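Local coordinates for protein beta-glucanase (Bacteroides thetaiotaomicron, PDB 6EUG) that probably hydrolyses O-glycosidic bonds as a beta-1,3-galactosidase, this chain being the glycosyl hydrolase family 43 part of a longer protein, at residues 229-240 and 252-263. Numbering follows the deposited sequence. Where two conformers were deposited one is given.
Sequences YSSEDNLTLQIA and KYIRIFPGGHNE
R255 grips E232 side-on in a salt bridge: NH2 meets OE1 at 2.8 Å and NE meets OE2 at 2.9 Å, with carboxylate and guanidinium nearly coplanar. A bend at chi3 (-74°) turns the guanidinium edge to the acid. Each carboxylate oxygen takes a second donor, T236 OG1 reaching OE1 from above the carboxylate plane and Q238 NE2 using the anti lone pair of OE2, so the buried charge is gripped by four bonds. R255 also donates to the carbonyls of I196 and A197, tying the pair to helix 190-197. Backbone bonds pair L237 with I256 and I239 with I254, I254 N lying 2.9 Å from I239 O. They join strands 236-240 and 252-256 as antiparallel neighbours, the latter an outermost strand of a four-stranded sheet, one blade of the five-bladed beta-propeller of family 43. A type I' turn, E232 to L235, links strand 236-240 to its other neighbour, with a classic bulge where L235 and T236 face S231. On the L237 face, L237 CB packs on I256 CG1 at 3.8 Å and L237 CD1 against N262 CB; I239 CD1 touches I256 CD1. On the opposite face, Q238 runs alongside Y253, its OE1 3.4 Å from ring atom CE2 and accepting a hydrogen bond from Y229 OH. Where the turn leads into strand 236-240, L235 O accepts from H261 N at 3.2 Å, and L235 CD2 sits over one face of the H261 imidazole as a CH-pi contact. One water bridges D233 O and H261 NE2. The E263 side chain lies about 5 Å from the bound glucoimidazole.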
loop_
_atom_site.group_PDB
_atom_site.type_symbol
_atom_site.label_atom_id
_atom_site.label_comp_id
_atom_site.label_asym_id
_atom_site.label_seq_id
_atom_site.Cartn_x
_atom_site.Cartn_y
_atom_site.Cartn_z
ATOM N N TYR A 229 -6.810 0.155 -1.994
ATOM C CA TYR A 229 -6.461 -1.278 -1.818
ATOM C C TYR A 229 -6.822 -2.194 -2.979
ATOM O O TYR A 229 -7.755 -1.911 -3.727
ATOM C CB TYR A 229 -7.081 -1.816 -0.503
ATOM C CG TYR A 229 -8.609 -1.608 -0.448
ATOM C CD1 TYR A 229 -9.163 -0.371 -0.037
ATOM C CD2 TYR A 229 -9.506 -2.610 -0.889
ATOM C CE1 TYR A 229 -10.532 -0.179 -0.028
ATOM C CE2 TYR A 229 -10.876 -2.419 -0.875
ATOM C CZ TYR A 229 -11.395 -1.185 -0.493
ATOM O OH TYR A 229 -12.757 -0.984 -0.525
ATOM N N SER A 230 -6.080 -3.305 -3.093
ATOM C CA SER A 230 -6.381 -4.352 -4.049
ATOM C C SER A 230 -7.535 -5.209 -3.473
ATOM O O SER A 230 -7.452 -5.717 -2.355
ATOM C CB SER A 230 -5.136 -5.201 -4.344
ATOM O OG SER A 230 -4.062 -4.402 -4.834
ATOM N N SER A 231 -8.603 -5.347 -4.249
ATOM C CA SER A 231 -9.872 -5.988 -3.812
ATOM C C SER A 231 -10.356 -7.061 -4.813
ATOM O O SER A 231 -9.695 -7.319 -5.816
ATOM C CB SER A 231 -10.960 -4.906 -3.668
ATOM O OG SER A 231 -12.092 -5.343 -2.909
ATOM N N GLU A 232 -11.511 -7.691 -4.550
ATOM C CA GLU A 232 -12.103 -8.634 -5.496
ATOM C C GLU A 232 -11.084 -9.733 -5.951
ATOM O O GLU A 232 -10.791 -9.898 -7.146
ATOM C CB GLU A 232 -12.671 -7.846 -6.699
ATOM C CG GLU A 232 -13.630 -6.716 -6.348
ATOM C CD GLU A 232 -14.130 -5.871 -7.516
ATOM O OE1 GLU A 232 -14.211 -6.371 -8.696
ATOM O OE2 GLU A 232 -14.408 -4.643 -7.280
ATOM N N ASP A 233 -10.539 -10.473 -4.988
ATOM C CA ASP A 233 -9.548 -11.540 -5.252
ATOM C C ASP A 233 -8.298 -10.943 -5.965
ATOM O O ASP A 233 -7.734 -11.579 -6.875
ATOM C CB ASP A 233 -10.129 -12.746 -6.040
ATOM C CG ASP A 233 -11.051 -13.661 -5.190
ATOM O OD1 ASP A 233 -11.206 -13.493 -3.994
ATOM O OD2 ASP A 233 -11.685 -14.573 -5.733
ATOM N N ASN A 234 -7.928 -9.708 -5.558
ATOM C CA ASN A 234 -6.798 -8.928 -6.120
ATOM C C ASN A 234 -7.057 -8.370 -7.548
ATOM O O ASN A 234 -6.193 -7.701 -8.112
ATOM C CB ASN A 234 -5.464 -9.737 -6.131
ATOM C CG ASN A 234 -4.921 -10.052 -4.743
ATOM O OD1 ASN A 234 -5.390 -9.548 -3.728
ATOM N ND2 ASN A 234 -3.942 -10.944 -4.703
ATOM N N LEU A 235 -8.226 -8.618 -8.122
ATOM C CA LEU A 235 -8.482 -8.275 -9.526
ATOM C C LEU A 235 -8.732 -6.770 -9.793
ATOM O O LEU A 235 -8.567 -6.320 -10.917
ATOM C CB LEU A 235 -9.647 -9.099 -10.091
ATOM C CG LEU A 235 -9.430 -10.622 -10.152
ATOM C CD1 LEU A 235 -10.718 -11.422 -10.216
ATOM C CD2 LEU A 235 -8.540 -10.981 -11.312
ATOM N N THR A 236 -9.182 -6.029 -8.790
ATOM C CA THR A 236 -9.742 -4.679 -9.004
ATOM C C THR A 236 -9.256 -3.776 -7.887
ATOM O O THR A 236 -9.256 -4.213 -6.702
ATOM C CB THR A 236 -11.298 -4.767 -8.959
ATOM O OG1 THR A 236 -11.759 -5.729 -9.939
ATOM C CG2 THR A 236 -11.945 -3.406 -9.230
ATOM N N LEU A 237 -8.858 -2.525 -8.207
ATOM C CA LEU A 237 -8.505 -1.551 -7.150
ATOM C C LEU A 237 -9.771 -0.857 -6.626
ATOM O O LEU A 237 -10.681 -0.574 -7.404
ATOM C CB LEU A 237 -7.583 -0.457 -7.651
ATOM C CG LEU A 237 -6.124 -0.804 -7.885
ATOM C CD1 LEU A 237 -5.493 0.346 -8.636
ATOM C CD2 LEU A 237 -5.406 -1.051 -6.553
ATOM N N GLN A 238 -9.811 -0.604 -5.308
ATOM C CA GLN A 238 -10.867 0.237 -4.715
ATOM C C GLN A 238 -10.264 1.400 -3.923
ATOM O O GLN A 238 -9.146 1.271 -3.385
ATOM C CB GLN A 238 -11.863 -0.597 -3.882
ATOM C CG GLN A 238 -12.694 -1.571 -4.720
ATOM C CD GLN A 238 -13.646 -2.452 -3.907
ATOM O OE1 GLN A 238 -13.783 -2.260 -2.684
ATOM N NE2 GLN A 238 -14.294 -3.444 -4.572
ATOM N N ILE A 239 -10.978 2.551 -3.916
ATOM C CA ILE A 239 -10.576 3.769 -3.191
ATOM C C ILE A 239 -11.745 4.143 -2.303
ATOM O O ILE A 239 -12.826 4.419 -2.835
ATOM C CB ILE A 239 -10.259 4.944 -4.137
ATOM C CG1 ILE A 239 -9.198 4.518 -5.163
ATOM C CG2 ILE A 239 -9.826 6.179 -3.346
ATOM C CD1 ILE A 239 -8.749 5.611 -6.133
ATOM N N ALA A 240 -11.513 4.136 -0.980
ATOM C CA ALA A 240 -12.562 4.333 0.051
ATOM C C ALA A 240 -12.248 5.522 0.970
ATOM O O ALA A 240 -11.176 5.590 1.586
ATOM C CB ALA A 240 -12.724 3.072 0.883
ATOM N N LYS A 252 -18.493 5.557 1.348
ATOM C CA LYS A 252 -18.310 6.153 0.032
ATOM C C LYS A 252 -17.011 5.589 -0.556
ATOM O O LYS A 252 -15.933 5.728 0.062
ATOM C CB LYS A 252 -18.249 7.686 0.144
ATOM C CG LYS A 252 -18.160 8.418 -1.178
ATOM C CD LYS A 252 -17.805 9.893 -1.041
ATOM C CE LYS A 252 -18.830 10.682 -0.276
ATOM N NZ LYS A 252 -18.651 12.138 -0.586
ATOM N N TYR A 253 -17.119 4.924 -1.706
ATOM C CA TYR A 253 -15.958 4.334 -2.388
ATOM C C TYR A 253 -16.201 4.136 -3.869
ATOM O O TYR A 253 -17.362 4.056 -4.288
ATOM C CB TYR A 253 -15.527 2.994 -1.778
ATOM C CG TYR A 253 -16.390 1.740 -2.014
ATOM C CD1 TYR A 253 -17.612 1.573 -1.366
ATOM C CD2 TYR A 253 -15.931 0.680 -2.843
ATOM C CE1 TYR A 253 -18.371 0.418 -1.539
ATOM C CE2 TYR A 253 -16.680 -0.481 -3.028
ATOM C CZ TYR A 253 -17.899 -0.629 -2.373
ATOM O OH TYR A 253 -18.637 -1.797 -2.566
ATOM N N ILE A 254 -15.098 4.011 -4.629
ATOM C CA ILE A 254 -15.146 3.670 -6.066
ATOM C C ILE A 254 -14.311 2.393 -6.351
ATOM O O ILE A 254 -13.453 1.989 -5.542
ATOM C CB ILE A 254 -14.710 4.831 -6.994
ATOM C CG1 ILE A 254 -13.212 5.203 -6.822
ATOM C CG2 ILE A 254 -15.646 6.012 -6.798
ATOM C CD1 ILE A 254 -12.621 6.117 -7.885
ATOM N N ARG A 255 -14.545 1.797 -7.517
ATOM C CA ARG A 255 -13.753 0.672 -8.010
ATOM C C ARG A 255 -13.203 1.048 -9.400
ATOM O O ARG A 255 -13.915 1.649 -10.223
ATOM C CB ARG A 255 -14.588 -0.630 -8.023
ATOM C CG ARG A 255 -15.731 -0.710 -9.029
ATOM C CD ARG A 255 -16.586 -1.960 -8.833
ATOM N NE ARG A 255 -15.960 -3.212 -9.289
ATOM C CZ ARG A 255 -16.118 -3.775 -10.486
ATOM N NH1 ARG A 255 -16.880 -3.218 -11.417
ATOM N NH2 ARG A 255 -15.528 -4.952 -10.729
ATOM N N ILE A 256 -11.935 0.728 -9.647
ATOM C CA ILE A 256 -11.258 1.118 -10.877
ATOM C C ILE A 256 -10.410 -0.026 -11.426
ATOM O O ILE A 256 -9.939 -0.912 -10.685
ATOM C CB ILE A 256 -10.390 2.399 -10.720
ATOM C CG1 ILE A 256 -9.346 2.238 -9.579
ATOM C CG2 ILE A 256 -11.275 3.628 -10.476
ATOM C CD1 ILE A 256 -8.332 3.376 -9.512
ATOM N N PHE A 257 -10.239 -0.025 -12.745
ATOM C CA PHE A 257 -9.466 -1.073 -13.446
ATOM C C PHE A 257 -9.874 -2.489 -13.104
ATOM O O PHE A 257 -9.019 -3.327 -12.753
ATOM C CB PHE A 257 -7.913 -0.850 -13.342
ATOM C CG PHE A 257 -7.508 0.528 -13.766
ATOM C CD1 PHE A 257 -7.557 0.857 -15.123
ATOM C CD2 PHE A 257 -7.174 1.513 -12.832
ATOM C CE1 PHE A 257 -7.299 2.155 -15.545
ATOM C CE2 PHE A 257 -6.909 2.812 -13.257
ATOM C CZ PHE A 257 -6.989 3.126 -14.628
ATOM N N PRO A 258 -11.183 -2.798 -13.238
ATOM C CA PRO A 258 -11.597 -4.152 -12.920
ATOM C C PRO A 258 -11.004 -5.228 -13.830
ATOM O O PRO A 258 -11.066 -5.140 -15.068
ATOM C CB PRO A 258 -13.118 -4.096 -12.992
ATOM C CG PRO A 258 -13.438 -2.911 -13.847
ATOM C CD PRO A 258 -12.310 -1.939 -13.615
ATOM N N GLY A 259 -10.449 -6.253 -13.202
ATOM C CA GLY A 259 -9.735 -7.288 -13.915
ATOM C C GLY A 259 -8.286 -6.965 -14.266
ATOM O O GLY A 259 -7.590 -7.811 -14.840
ATOM N N GLY A 260 -7.827 -5.762 -13.927
ATOM C CA GLY A 260 -6.463 -5.314 -14.245
ATOM C C GLY A 260 -5.307 -5.857 -13.401
ATOM O O GLY A 260 -4.123 -5.706 -13.790
ATOM N N HIS A 261 -5.623 -6.458 -12.247
ATOM C CA HIS A 261 -4.617 -7.079 -11.370
ATOM C C HIS A 261 -3.514 -6.074 -10.932
ATOM O O HIS A 261 -2.326 -6.413 -10.870
ATOM C CB HIS A 261 -3.972 -8.295 -12.098
ATOM C CG HIS A 261 -4.295 -9.628 -11.511
ATOM N ND1 HIS A 261 -4.154 -10.797 -12.233
ATOM C CD2 HIS A 261 -4.689 -9.991 -10.271
ATOM C CE1 HIS A 261 -4.483 -11.819 -11.464
ATOM N NE2 HIS A 261 -4.793 -11.356 -10.262
ATOM N N ASN A 262 -3.906 -4.833 -10.644
ATOM C CA ASN A 262 -2.992 -3.844 -10.079
ATOM C C ASN A 262 -2.795 -4.084 -8.571
ATOM O O ASN A 262 -3.764 -4.323 -7.845
ATOM C CB ASN A 262 -3.542 -2.423 -10.302
ATOM C CG ASN A 262 -3.485 -2.002 -11.763
ATOM O OD1 ASN A 262 -2.387 -1.618 -12.296
ATOM N ND2 ASN A 262 -4.635 -2.071 -12.436
ATOM N N GLU A 263 -1.536 -3.932 -8.147
ATOM C CA GLU A 263 -1.083 -4.275 -6.792
ATOM C C GLU A 263 -0.105 -3.226 -6.254
ATOM O O GLU A 263 0.218 -2.274 -6.953
ATOM C CB GLU A 263 -0.419 -5.672 -6.808
ATOM C CG GLU A 263 -1.160 -6.748 -7.604
ATOM C CD GLU A 263 -2.617 -7.013 -7.196
ATOM O OE1 GLU A 263 -3.009 -6.859 -6.023
ATOM O OE2 GLU A 263 -3.400 -7.404 -8.084
HETATM O O HOH W 1 -5.936 -13.005 -8.211
HETATM O O HOH W 2 -6.381 -4.815 -8.589
HETATM O O HOH W 3 -2.815 -7.604 -3.168
#